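Putative histidinol-phosphate aminotransferase (Erwinia carotovora atroseptica, PDB 3LY1) binds pyridoxal 5'-phosphate and probably acts as an aminotransferase of the histidinol-phosphate aminotransferase subfamily. Local coordinates at residues Tyr102-Gly105 with Glu106-Lys110; Tyr146-Asn149 with Pro150-Pro153; Glu180-Ala183 with Glu184-Asn187. One frame throughout, in Å; residues are numbered along the deposited sequence.

Contact 1: residues Tyr102-Gly105 with Glu106-Lys110; sequences YGDG and EHFAK. With PLP (pyridoxal-5'-phosphate), chain E; EDO (1,2-ethanediol), chain L; EDO (1,2-ethanediol), chain G; EDO (1,2-ethanediol), chain J.
Beside the pyridoxal phosphate pocket, in the beta-alpha-beta unit of strand 94-98, helix 104-111 and strand 115-119, Gly103, Asp104 and Gly105 accept successive i to i+4 bonds from His107, Phe108 and Ala109. His107 N meets Gly103 O at 3.0 Å. Phe108 N approaches Asp104 O at 3.1 Å, almost straight at hydrogen (171°), and Ala109 N lies 2.9 Å from Gly105 O. The Phe108 ring also lies close to Asp104 O, its CD2 3.0 Å away, and its CE2 touches Asp104 CB at 4.1 Å. With CG anti to its own carbonyl carbon (chi1 -63°), Phe108 sends its ring back along the preceding turn, where it also packs on Val239 of the second subunit. At the start of this stretch, one water donates to Tyr102 O (2.7 Å) and accepts from Glu106 N (2.9 Å), while an ethanediol, probably from the crystallisation liquor, donates a further bond to Gly103 O. The Glu106 chain is extended beyond CG, and its OE2 forms a salt bridge with Lys118. Ahead of the helix, the Tyr102 ring lies flat against the cofactor, PLP C3 sitting 3.7 Å above the ring plane over its centre. Tyr102 thus offers the pyridine a broad aromatic face, whereas its own carbonyl oxygen is held by water and the three carbonyls that follow by helix bonds.

Contact 2: residues Tyr146-Asn149 with Pro150-Pro153; sequences YLVN and PNNP. With PLP (pyridoxal-5'-phosphate), chain E.
Val148 and Pro150 meet where strand 143-148, inside the mixed sheet of the large domain of a fold-type I PLP enzyme, runs out into the NPNNPTG loop of class I/II aminotransferases. Val148 CG1 touches Pro150 O at 3.3 Å. The same methyl, which chi1 (-175°) sets opposite the backbone N, also lies 3.4 Å from the cofactor methyl, PLP C2A, and thereby touches both the turning chain and the cofactor. The turn itself rests on a cis peptide bond between Asn149 and Pro150, which draws their CA atoms to 3.1 Å and folds the chain back over Val148. Asn149 keeps its amide beside the bend, OD1 3.9 Å from Pro150 N, and that oxygen accepts from Thr158 N. One residue further on, Asn151 OD1 passes 3.7 Å from Val148 CB; that oxygen is hydrogen-bonded to Thr101 OG1, so the loop is tied to the chain leaving strand 94-98. A second cis peptide precedes Pro153. Between the two bends Asn152 faces the cofactor: its OD1 is bonded to Arg329 NH1, and its ND2 donates to PLP O3 at 2.8 Å with an N-H...O angle of 154°.

Contact 3: residues Glu180-Ala183 with Glu184-Asn187; sequences EAYA and EFVN. With PLP (pyridoxal-5'-phosphate), chain E.
Tyr182 and Phe185 form the tight side of this compact turn. Phe185 N donates to Tyr182 O at 3.2 Å; the bond is fairly straight at hydrogen (156°), but the donor stands above the carbonyl plane, 40° out of it, as the short i to i+3 step of a 3-10 turn brings it in from over the C=O group. The Phe185 ring presents its edge to that same oxygen, with CD2 3.5 Å from Tyr182 O, and CD2 also packs on Tyr182 CB at 4.3 Å. The next bond repeats the i to i+3 spacing: Val186 N reaches Ala183 O at 3.1 Å, again from above the carbonyl plane, and Val186 CG2 lies 3.4 Å from Ala183 O. Upstream, Glu180 to Ala183 make a type I beta turn closed by Ala183 N on Glu180 O, and the chain passes from it straight into the 3-10 segment. This double turn follows strand 174-179 and, as in other fold-type I aminotransferases, carries an Asp-x-x-Tyr pair to the cofactor: Asp179 OD2 is hydrogen-bonded to PLP, and Tyr182 OH shares a very short 2.5 Å hydrogen bond with PLP O3, which lies near the plane of the Tyr182 ring at its edge. Ala181 CB packs on the pyridine ring, near PLP C2. The looser side is polar and partly exposed. There Glu184 bends at chi2 (87°), which brings its carboxylate beside the beta turn; it meets the backbone through water, one molecule donating to Ala181 O at 2.6 Å and to Glu184 OE1 at 2.8 Å, while OE2 makes a salt bridge with Lys209.

All three contacts touch one cofactor, from the C-terminal ends of three neighbouring parallel strands, 94-98, 143-148 and 174-179, and the chain just beyond them. Contact 2 is wholly buried and lies between the others: Tyr146 packs against the Tyr102 backbone of contact 1, and Pro150 CG meets Val186 CG2 of contact 3 at 3.3 Å. Contacts 1 and 3 do not touch each other; Tyr102 and Ala181 cover opposite faces of the pyridine, while Asn152 and Tyr182 converge on its O3. Contact 1 relies on regular helix bonds with solvent on its outer side, contact 3 on 3-10 bonds and a water bridge, and contact 2 on cis-proline bends, a valine packed on backbone and amide oxygens, and outward-bonded asparagines.

Contact 1: residues Tyr102-Gly105 with Glu106-Lys110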
ATOM      1  N   TYR A 102       8.217  18.323  -6.002  1.00 14.78           N
ATOM      2  CA  TYR A 102       7.388  17.124  -6.181  1.00 14.19           C
ATOM      3  C   TYR A 102       5.958  17.401  -5.691  1.00 14.67           C
ATOM      4  O   TYR A 102       5.767  17.825  -4.538  1.00 14.02           O
ATOM      5  CB  TYR A 102       8.013  15.940  -5.446  1.00 14.67           C
ATOM      6  CG  TYR A 102       7.362  14.619  -5.770  1.00 14.91           C
ATOM      7  CD1 TYR A 102       7.373  14.109  -7.082  1.00 15.74           C
ATOM      8  CD2 TYR A 102       6.731  13.878  -4.783  1.00 13.42           C
ATOM      9  CE1 TYR A 102       6.769  12.909  -7.383  1.00 17.43           C
ATOM     10  CE2 TYR A 102       6.115  12.686  -5.074  1.00 15.01           C
ATOM     11  CZ  TYR A 102       6.148  12.189  -6.369  1.00 19.84           C
ATOM     12  OH  TYR A 102       5.566  10.970  -6.645  1.00 20.67           O
ATOM     13  N   GLY A 103       4.977  17.181  -6.582  1.00 13.53           N
ATOM     14  CA  GLY A 103       3.602  17.671  -6.380  1.00 15.98           C
ATOM     15  C   GLY A 103       2.731  16.941  -5.370  1.00 14.90           C
ATOM     16  O   GLY A 103       1.632  17.408  -5.055  1.00 17.67           O
ATOM     17  N   ASP A 104       3.170  15.806  -4.877  1.00 15.85           N
ATOM     18  CA  ASP A 104       2.331  15.025  -3.940  1.00 16.27           C
ATOM     19  C   ASP A 104       2.027  15.744  -2.659  1.00 15.85           C
ATOM     20  O   ASP A 104       0.982  15.537  -2.106  1.00 17.45           O
ATOM     21  CB  ASP A 104       2.955  13.680  -3.593  1.00 16.05           C
ATOM     22  CG  ASP A 104       2.757  12.633  -4.686  1.00 20.54           C
ATOM     23  OD1 ASP A 104       2.361  12.987  -5.817  1.00 24.68           O
ATOM     24  OD2 ASP A 104       2.998  11.439  -4.395  1.00 24.72           O
ATOM     25  N   GLY A 105       2.945  16.561  -2.151  1.00 16.25           N
ATOM     26  CA  GLY A 105       2.666  17.305  -0.942  1.00 15.12           C
ATOM     27  C   GLY A 105       1.471  18.246  -1.133  1.00 14.58           C
ATOM     28  O   GLY A 105       0.520  18.208  -0.359  1.00 14.67           O
ATOM     29  N   GLU A 106       1.530  19.075  -2.170  1.00 13.14           N
ATOM     30  CA  GLU A 106       0.432  19.976  -2.512  1.00 13.96           C
ATOM     31  C   GLU A 106      -0.916  19.218  -2.706  1.00 13.23           C
ATOM     32  O   GLU A 106      -1.992  19.677  -2.250  1.00 13.40           O
ATOM     33  CB  GLU A 106       0.810  20.796  -3.754  1.00 13.67           C
ATOM     34  CG  GLU A 106      -0.326  21.434  -4.450  1.00 16.70           C
ATOM     35  CD  GLU A 106       0.109  22.380  -5.565  1.00 21.07           C
ATOM     36  OE1 GLU A 106       1.173  22.180  -6.176  1.00 18.42           O
ATOM     37  OE2 GLU A 106      -0.647  23.311  -5.850  1.00 18.45           O
ATOM     38  N   HIS A 107      -0.839  18.109  -3.422  1.00 13.49           N
ATOM     39  CA  HIS A 107      -1.985  17.258  -3.740  1.00 13.97           C
ATOM     40  C   HIS A 107      -2.730  16.826  -2.481  1.00 13.13           C
ATOM     41  O   HIS A 107      -3.964  17.010  -2.389  1.00 13.27           O
ATOM     42  CB  HIS A 107      -1.512  16.034  -4.547  1.00 14.25           C
ATOM     43  CG  HIS A 107      -2.566  14.995  -4.772  1.00 17.77           C
ATOM     44  ND1 HIS A 107      -3.472  15.058  -5.807  1.00 22.23           N
ATOM     45  CD2 HIS A 107      -2.819  13.824  -4.125  1.00 22.53           C
ATOM     46  CE1 HIS A 107      -4.276  14.008  -5.749  1.00 24.38           C
ATOM     47  NE2 HIS A 107      -3.901  13.243  -4.741  1.00 21.82           N
ATOM     48  N   PHE A 108      -2.006  16.238  -1.520  1.00 14.09           N
ATOM     49  CA  PHE A 108      -2.617  15.782  -0.279  1.00 13.69           C
ATOM     50  C   PHE A 108      -2.973  16.963   0.615  1.00 13.57           C
ATOM     51  O   PHE A 108      -3.963  16.915   1.382  1.00 13.78           O
ATOM     52  CB  PHE A 108      -1.723  14.744   0.438  1.00 14.02           C
ATOM     53  CG  PHE A 108      -1.517  13.473  -0.355  1.00 14.59           C
ATOM     54  CD1 PHE A 108      -2.590  12.645  -0.669  1.00 17.85           C
ATOM     55  CD2 PHE A 108      -0.272  13.116  -0.801  1.00 18.49           C
ATOM     56  CE1 PHE A 108      -2.403  11.512  -1.446  1.00 18.07           C
ATOM     57  CE2 PHE A 108      -0.098  11.964  -1.545  1.00 18.75           C
ATOM     58  CZ  PHE A 108      -1.171  11.184  -1.861  1.00 17.74           C
ATOM     59  N   ALA A 109      -2.224  18.063   0.496  1.00 13.56           N
ATOM     60  CA  ALA A 109      -2.565  19.261   1.273  1.00 13.48           C
ATOM     61  C   ALA A 109      -3.901  19.867   0.853  1.00 14.45           C
ATOM     62  O   ALA A 109      -4.735  20.284   1.702  1.00 16.11           O
ATOM     63  CB  ALA A 109      -1.400  20.320   1.221  1.00 12.84           C
ATOM     64  N   LYS A 110      -4.126  19.898  -0.446  1.00 15.14           N
ATOM     65  CA  LYS A 110      -5.398  20.339  -1.007  1.00 17.04           C
ATOM     66  C   LYS A 110      -6.591  19.445  -0.610  1.00 15.52           C
ATOM     67  O   LYS A 110      -7.645  19.953  -0.290  1.00 16.19           O
ATOM     68  CB  LYS A 110      -5.298  20.433  -2.509  1.00 17.33           C
ATOM     69  CG  LYS A 110      -4.468  21.621  -2.970  1.00 22.70           C
ATOM     70  CD  LYS A 110      -4.849  22.050  -4.411  1.00 28.17           C
ATOM     71  CE  LYS A 110      -4.045  21.337  -5.447  1.00 30.54           C
ATOM     72  NZ  LYS A 110      -4.627  21.492  -6.864  1.00 33.05           N
TER
HETATM   73  N1  PLP E 500       9.477  11.465  -3.470  1.00 22.27           N
HETATM   74  C2  PLP E 500      10.039  11.940  -4.637  1.00 23.66           C
HETATM   75  C2A PLP E 500      10.864  13.201  -4.580  1.00 21.62           C
HETATM   76  C3  PLP E 500       9.792  11.251  -5.825  1.00 23.38           C
HETATM   77  O3  PLP E 500      10.330  11.729  -6.977  1.00 23.50           O
HETATM   78  C4  PLP E 500       8.983  10.093  -5.813  1.00 29.17           C
HETATM   79  C4A PLP E 500       8.814   9.263  -7.060  1.00 33.61           C
HETATM   80  O4A PLP E 500       8.488   9.878  -8.062  1.00 41.58           O
HETATM   81  C5  PLP E 500       8.414   9.635  -4.619  1.00 23.83           C
HETATM   82  C6  PLP E 500       8.671  10.362  -3.456  1.00 22.61           C
HETATM   83  C5A PLP E 500       7.527   8.411  -4.553  1.00 26.61           C
HETATM   84  O4P PLP E 500       8.173   7.182  -4.936  1.00 24.18           O
HETATM   85  P   PLP E 500       7.744   5.787  -4.288  1.00 23.16           P
HETATM   86  O1P PLP E 500       6.294   5.757  -3.919  1.00 23.75           O
HETATM   87  O2P PLP E 500       8.667   5.692  -3.102  1.00 25.58           O
HETATM   88  O3P PLP E 500       8.112   4.813  -5.395  1.00 27.13           O
HETATM   89  C1  EDO L  23      -1.375  19.829  -8.030  1.00 77.81           C
HETATM   90  O1  EDO L  23      -2.150  19.486  -6.875  1.00 77.14           O
HETATM   91  C2  EDO L  23      -0.424  18.666  -8.279  1.00 77.79           C
HETATM   92  O2  EDO L  23       0.533  18.658  -7.222  1.00 76.38           O
HETATM   93  C1  EDO G   1       4.651  21.532  -6.408  1.00 38.13           C
HETATM   94  O1  EDO G   1       3.423  21.258  -5.715  1.00 27.41           O
HETATM   95  C2  EDO G   1       4.572  21.400  -7.943  1.00 38.00           C
HETATM   96  O2  EDO G   1       5.635  22.183  -8.580  1.00 38.85           O
HETATM   97  C1  EDO J   4      -3.666  17.076  -8.405  1.00 69.59           C
HETATM   98  O1  EDO J   4      -4.553  16.583  -9.420  1.00 70.70           O
HETATM   99  C2  EDO J   4      -4.434  17.413  -7.125  1.00 68.97           C
HETATM  100  O2  EDO J   4      -5.046  18.713  -7.156  1.00 67.83           O
HETATM  101  O   HOH W   1       4.145  19.616  -3.402  1.00 15.76           O

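Contact 2: residues Tyr146-Asn149 with Pro150-Pro153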
ATOM      1  N   TYR A 146       7.566  21.055   3.318  1.00 13.67           N
ATOM      2  CA  TYR A 146       7.953  19.849   2.560  1.00 14.15           C
ATOM      3  C   TYR A 146       9.160  20.185   1.683  1.00 14.10           C
ATOM      4  O   TYR A 146       9.036  20.989   0.753  1.00 14.04           O
ATOM      5  CB  TYR A 146       6.755  19.332   1.751  1.00 14.00           C
ATOM      6  CG  TYR A 146       7.018  18.163   0.824  1.00 15.19           C
ATOM      7  CD1 TYR A 146       7.501  16.952   1.316  1.00 16.66           C
ATOM      8  CD2 TYR A 146       6.775  18.263  -0.540  1.00 16.61           C
ATOM      9  CE1 TYR A 146       7.747  15.887   0.497  1.00 17.19           C
ATOM     10  CE2 TYR A 146       6.988  17.169  -1.389  1.00 14.40           C
ATOM     11  CZ  TYR A 146       7.501  15.992  -0.859  1.00 16.87           C
ATOM     12  OH  TYR A 146       7.772  14.905  -1.655  1.00 16.45           O
ATOM     13  N   LEU A 147      10.294  19.558   2.012  1.00 12.56           N
ATOM     14  CA  LEU A 147      11.600  19.836   1.442  1.00 13.16           C
ATOM     15  C   LEU A 147      12.121  18.561   0.794  1.00 12.78           C
ATOM     16  O   LEU A 147      12.412  17.591   1.463  1.00 13.06           O
ATOM     17  CB  LEU A 147      12.580  20.289   2.518  1.00 13.38           C
ATOM     18  CG  LEU A 147      12.261  21.547   3.339  1.00 13.73           C
ATOM     19  CD1 LEU A 147      13.361  21.752   4.410  1.00 13.18           C
ATOM     20  CD2 LEU A 147      12.091  22.798   2.451  1.00 12.22           C
ATOM     21  N   VAL A 148      12.162  18.572  -0.521  1.00 13.10           N
ATOM     22  CA  VAL A 148      12.706  17.464  -1.302  1.00 12.48           C
ATOM     23  C   VAL A 148      14.153  17.764  -1.607  1.00 13.35           C
ATOM     24  O   VAL A 148      14.482  18.854  -2.146  1.00 12.16           O
ATOM     25  CB  VAL A 148      11.857  17.238  -2.590  1.00 12.21           C
ATOM     26  CG1 VAL A 148      12.380  15.972  -3.332  1.00 12.84           C
ATOM     27  CG2 VAL A 148      10.355  17.125  -2.217  1.00 12.02           C
ATOM     28  N   ASN A 149      15.029  16.798  -1.298  1.00 12.57           N
ATOM     29  CA  ASN A 149      16.457  17.032  -1.275  1.00 13.27           C
ATOM     30  C   ASN A 149      17.177  15.743  -1.559  1.00 12.83           C
ATOM     31  O   ASN A 149      17.272  14.918  -0.670  1.00 13.17           O
ATOM     32  CB  ASN A 149      16.926  17.529   0.111  1.00 12.66           C
ATOM     33  CG  ASN A 149      18.268  18.247   0.060  1.00 15.07           C
ATOM     34  OD1 ASN A 149      18.629  18.848  -0.982  1.00 15.03           O
ATOM     35  ND2 ASN A 149      19.052  18.156   1.170  1.00 15.76           N
ATOM     36  N   PRO A 150      17.696  15.550  -2.791  1.00 14.14           N
ATOM     37  CA  PRO A 150      17.682  16.386  -3.996  1.00 14.23           C
ATOM     38  C   PRO A 150      16.282  16.632  -4.492  1.00 14.08           C
ATOM     39  O   PRO A 150      15.466  15.756  -4.367  1.00 15.32           O
ATOM     40  CB  PRO A 150      18.440  15.533  -5.026  1.00 14.77           C
ATOM     41  CG  PRO A 150      19.318  14.642  -4.243  1.00 14.65           C
ATOM     42  CD  PRO A 150      18.550  14.367  -2.962  1.00 13.19           C
ATOM     43  N   ASN A 151      16.017  17.815  -5.024  1.00 14.24           N
ATOM     44  CA  ASN A 151      14.687  18.170  -5.509  1.00 14.62           C
ATOM     45  C   ASN A 151      14.376  17.443  -6.810  1.00 14.16           C
ATOM     46  O   ASN A 151      15.260  17.204  -7.599  1.00 14.69           O
ATOM     47  CB  ASN A 151      14.576  19.693  -5.685  1.00 14.15           C
ATOM     48  CG  ASN A 151      13.143  20.167  -5.920  1.00 15.61           C
ATOM     49  OD1 ASN A 151      12.189  19.638  -5.334  1.00 14.08           O
ATOM     50  ND2 ASN A 151      12.993  21.191  -6.757  1.00 17.74           N
ATOM     51  N   ASN A 152      13.099  17.159  -7.010  1.00 14.34           N
ATOM     52  CA  ASN A 152      12.545  16.637  -8.254  1.00 14.66           C
ATOM     53  C   ASN A 152      11.563  17.699  -8.636  1.00 15.70           C
ATOM     54  O   ASN A 152      10.633  17.973  -7.860  1.00 15.61           O
ATOM     55  CB  ASN A 152      11.876  15.268  -7.993  1.00 15.24           C
ATOM     56  CG  ASN A 152      11.177  14.673  -9.234  1.00 17.50           C
ATOM     57  OD1 ASN A 152      11.272  15.211 -10.332  1.00 16.48           O
ATOM     58  ND2 ASN A 152      10.485  13.536  -9.050  1.00 15.91           N
ATOM     59  N   PRO A 153      11.719  18.333  -9.833  1.00 15.76           N
ATOM     60  CA  PRO A 153      12.414  17.939 -11.043  1.00 15.61           C
ATOM     61  C   PRO A 153      13.788  18.532 -11.296  1.00 15.94           C
ATOM     62  O   PRO A 153      14.441  18.092 -12.226  1.00 15.78           O
ATOM     63  CB  PRO A 153      11.453  18.435 -12.134  1.00 16.37           C
ATOM     64  CG  PRO A 153      10.977  19.715 -11.582  1.00 15.59           C
ATOM     65  CD  PRO A 153      10.753  19.415 -10.117  1.00 15.72           C
TER
HETATM   66  N1  PLP E 500       9.477  11.465  -3.470  1.00 22.27           N
HETATM   67  C2  PLP E 500      10.039  11.940  -4.637  1.00 23.66           C
HETATM   68  C2A PLP E 500      10.864  13.201  -4.580  1.00 21.62           C
HETATM   69  C3  PLP E 500       9.792  11.251  -5.825  1.00 23.38           C
HETATM   70  O3  PLP E 500      10.330  11.729  -6.977  1.00 23.50           O
HETATM   71  C4  PLP E 500       8.983  10.093  -5.813  1.00 29.17           C
HETATM   72  C4A PLP E 500       8.814   9.263  -7.060  1.00 33.61           C
HETATM   73  O4A PLP E 500       8.488   9.878  -8.062  1.00 41.58           O
HETATM   74  C5  PLP E 500       8.414   9.635  -4.619  1.00 23.83           C
HETATM   75  C6  PLP E 500       8.671  10.362  -3.456  1.00 22.61           C
HETATM   76  C5A PLP E 500       7.527   8.411  -4.553  1.00 26.61           C
HETATM   77  O4P PLP E 500       8.173   7.182  -4.936  1.00 24.18           O
HETATM   78  P   PLP E 500       7.744   5.787  -4.288  1.00 23.16           P
HETATM   79  O1P PLP E 500       6.294   5.757  -3.919  1.00 23.75           O
HETATM   80  O2P PLP E 500       8.667   5.692  -3.102  1.00 25.58           O
HETATM   81  O3P PLP E 500       8.112   4.813  -5.395  1.00 27.13           O

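Contact 3: residues Glu180-Ala183 with Glu184-Asn187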
ATOM      1  N   GLU A 180      14.131  12.381   1.001  1.00 13.57           N
ATOM      2  CA  GLU A 180      15.443  12.056   0.495  1.00 13.06           C
ATOM      3  C   GLU A 180      15.417  10.853  -0.430  1.00 13.07           C
ATOM      4  O   GLU A 180      16.350  10.054  -0.433  1.00 13.63           O
ATOM      5  CB  GLU A 180      16.386  11.849   1.665  1.00 13.33           C
ATOM      6  CG  GLU A 180      16.563  13.148   2.511  1.00 14.22           C
ATOM      7  CD  GLU A 180      17.596  13.047   3.656  1.00 16.04           C
ATOM      8  OE1 GLU A 180      18.262  11.989   3.842  1.00 15.95           O
ATOM      9  OE2 GLU A 180      17.736  14.072   4.371  1.00 16.37           O
ATOM     10  N   ALA A 181      14.353  10.744  -1.238  1.00 13.88           N
ATOM     11  CA  ALA A 181      14.199   9.683  -2.246  1.00 12.96           C
ATOM     12  C   ALA A 181      15.487   9.449  -3.016  1.00 14.08           C
ATOM     13  O   ALA A 181      15.896   8.306  -3.183  1.00 14.63           O
ATOM     14  CB  ALA A 181      13.046  10.033  -3.217  1.00 13.03           C
ATOM     15  N   TYR A 182      16.143  10.523  -3.476  1.00 14.17           N
ATOM     16  CA  TYR A 182      17.300  10.379  -4.380  1.00 14.56           C
ATOM     17  C   TYR A 182      18.675  10.538  -3.725  1.00 15.02           C
ATOM     18  O   TYR A 182      19.681  10.723  -4.426  1.00 15.86           O
ATOM     19  CB  TYR A 182      17.175  11.355  -5.564  1.00 13.95           C
ATOM     20  CG  TYR A 182      15.875  11.205  -6.340  1.00 14.39           C
ATOM     21  CD1 TYR A 182      15.704  10.223  -7.300  1.00 14.08           C
ATOM     22  CD2 TYR A 182      14.815  12.052  -6.094  1.00 12.88           C
ATOM     23  CE1 TYR A 182      14.472  10.080  -7.968  1.00 13.40           C
ATOM     24  CE2 TYR A 182      13.606  11.927  -6.776  1.00 13.70           C
ATOM     25  CZ  TYR A 182      13.441  10.936  -7.707  1.00 15.56           C
ATOM     26  OH  TYR A 182      12.217  10.800  -8.358  1.00 15.32           O
ATOM     27  N   ALA A 183      18.729  10.485  -2.403  1.00 14.58           N
ATOM     28  CA  ALA A 183      19.910  10.977  -1.664  1.00 14.99           C
ATOM     29  C   ALA A 183      21.178  10.144  -1.902  1.00 14.83           C
ATOM     30  O   ALA A 183      22.264  10.693  -1.926  1.00 14.14           O
ATOM     31  CB  ALA A 183      19.623  11.072  -0.178  1.00 15.45           C
ATOM     32  N   GLU A 184      21.053   8.846  -2.141  1.00 14.99           N
ATOM     33  CA  GLU A 184      22.247   8.024  -2.359  1.00 15.96           C
ATOM     34  C   GLU A 184      23.034   8.310  -3.655  1.00 16.35           C
ATOM     35  O   GLU A 184      24.192   7.919  -3.785  1.00 17.41           O
ATOM     36  CB  GLU A 184      21.904   6.533  -2.255  1.00 16.97           C
ATOM     37  CG  GLU A 184      21.468   6.084  -0.843  1.00 17.17           C
ATOM     38  CD  GLU A 184      19.973   6.247  -0.540  1.00 20.23           C
ATOM     39  OE1 GLU A 184      19.242   6.898  -1.309  1.00 19.60           O
ATOM     40  OE2 GLU A 184      19.527   5.727   0.506  1.00 23.10           O
ATOM     41  N   PHE A 185      22.424   9.003  -4.599  1.00 17.15           N
ATOM     42  CA  PHE A 185      23.090   9.393  -5.836  1.00 16.04           C
ATOM     43  C   PHE A 185      23.972  10.631  -5.665  1.00 16.56           C
ATOM     44  O   PHE A 185      24.736  10.958  -6.573  1.00 17.40           O
ATOM     45  CB  PHE A 185      22.039   9.705  -6.901  1.00 16.03           C
ATOM     46  CG  PHE A 185      21.242   8.519  -7.346  1.00 15.89           C
ATOM     47  CD1 PHE A 185      21.822   7.515  -8.091  1.00 16.28           C
ATOM     48  CD2 PHE A 185      19.890   8.440  -7.078  1.00 14.06           C
ATOM     49  CE1 PHE A 185      21.080   6.423  -8.519  1.00 16.26           C
ATOM     50  CE2 PHE A 185      19.141   7.369  -7.497  1.00 14.63           C
ATOM     51  CZ  PHE A 185      19.732   6.345  -8.222  1.00 14.04           C
ATOM     52  N   VAL A 186      23.833  11.343  -4.535  1.00 17.05           N
ATOM     53  CA  VAL A 186      24.401  12.688  -4.394  1.00 16.93           C
ATOM     54  C   VAL A 186      25.937  12.645  -4.372  1.00 17.64           C
ATOM     55  O   VAL A 186      26.532  11.765  -3.750  1.00 17.82           O
ATOM     56  CB  VAL A 186      23.881  13.430  -3.120  1.00 16.10           C
ATOM     57  CG1 VAL A 186      24.704  14.694  -2.903  1.00 16.27           C
ATOM     58  CG2 VAL A 186      22.334  13.789  -3.224  1.00 15.76           C
ATOM     59  N   ASN A 187      26.562  13.583  -5.091  1.00 18.60           N
ATOM     60  CA  ASN A 187      28.031  13.772  -5.033  1.00 19.49           C
ATOM     61  C   ASN A 187      28.423  15.045  -4.273  1.00 19.69           C
ATOM     62  O   ASN A 187      29.501  15.139  -3.750  1.00 20.33           O
ATOM     63  CB  ASN A 187      28.602  13.796  -6.460  1.00 19.36           C
ATOM     64  CG  ASN A 187      28.661  12.397  -7.075  1.00 20.64           C
ATOM     65  OD1 ASN A 187      29.391  11.534  -6.586  1.00 21.82           O
ATOM     66  ND2 ASN A 187      27.848  12.153  -8.106  1.00 21.57           N
TER
HETATM   67  N1  PLP E 500       9.477  11.465  -3.470  1.00 22.27           N
HETATM   68  C2  PLP E 500      10.039  11.940  -4.637  1.00 23.66           C
HETATM   69  C2A PLP E 500      10.864  13.201  -4.580  1.00 21.62           C
HETATM   70  C3  PLP E 500       9.792  11.251  -5.825  1.00 23.38           C
HETATM   71  O3  PLP E 500      10.330  11.729  -6.977  1.00 23.50           O
HETATM   72  C4  PLP E 500       8.983  10.093  -5.813  1.00 29.17           C
HETATM   73  C4A PLP E 500       8.814   9.263  -7.060  1.00 33.61           C
HETATM   74  O4A PLP E 500       8.488   9.878  -8.062  1.00 41.58           O
HETATM   75  C5  PLP E 500       8.414   9.635  -4.619  1.00 23.83           C
HETATM   76  C6  PLP E 500       8.671  10.362  -3.456  1.00 22.61           C
HETATM   77  C5A PLP E 500       7.527   8.411  -4.553  1.00 26.61           C
HETATM   78  O4P PLP E 500       8.173   7.182  -4.936  1.00 24.18           O
HETATM   79  P   PLP E 500       7.744   5.787  -4.288  1.00 23.16           P
HETATM   80  O1P PLP E 500       6.294   5.757  -3.919  1.00 23.75           O
HETATM   81  O2P PLP E 500       8.667   5.692  -3.102  1.00 25.58           O
HETATM   82  O3P PLP E 500       8.112   4.813  -5.395  1.00 27.13           O
HETATM   83  O   HOH W   2      17.645   6.356  -3.528  1.00 20.05           O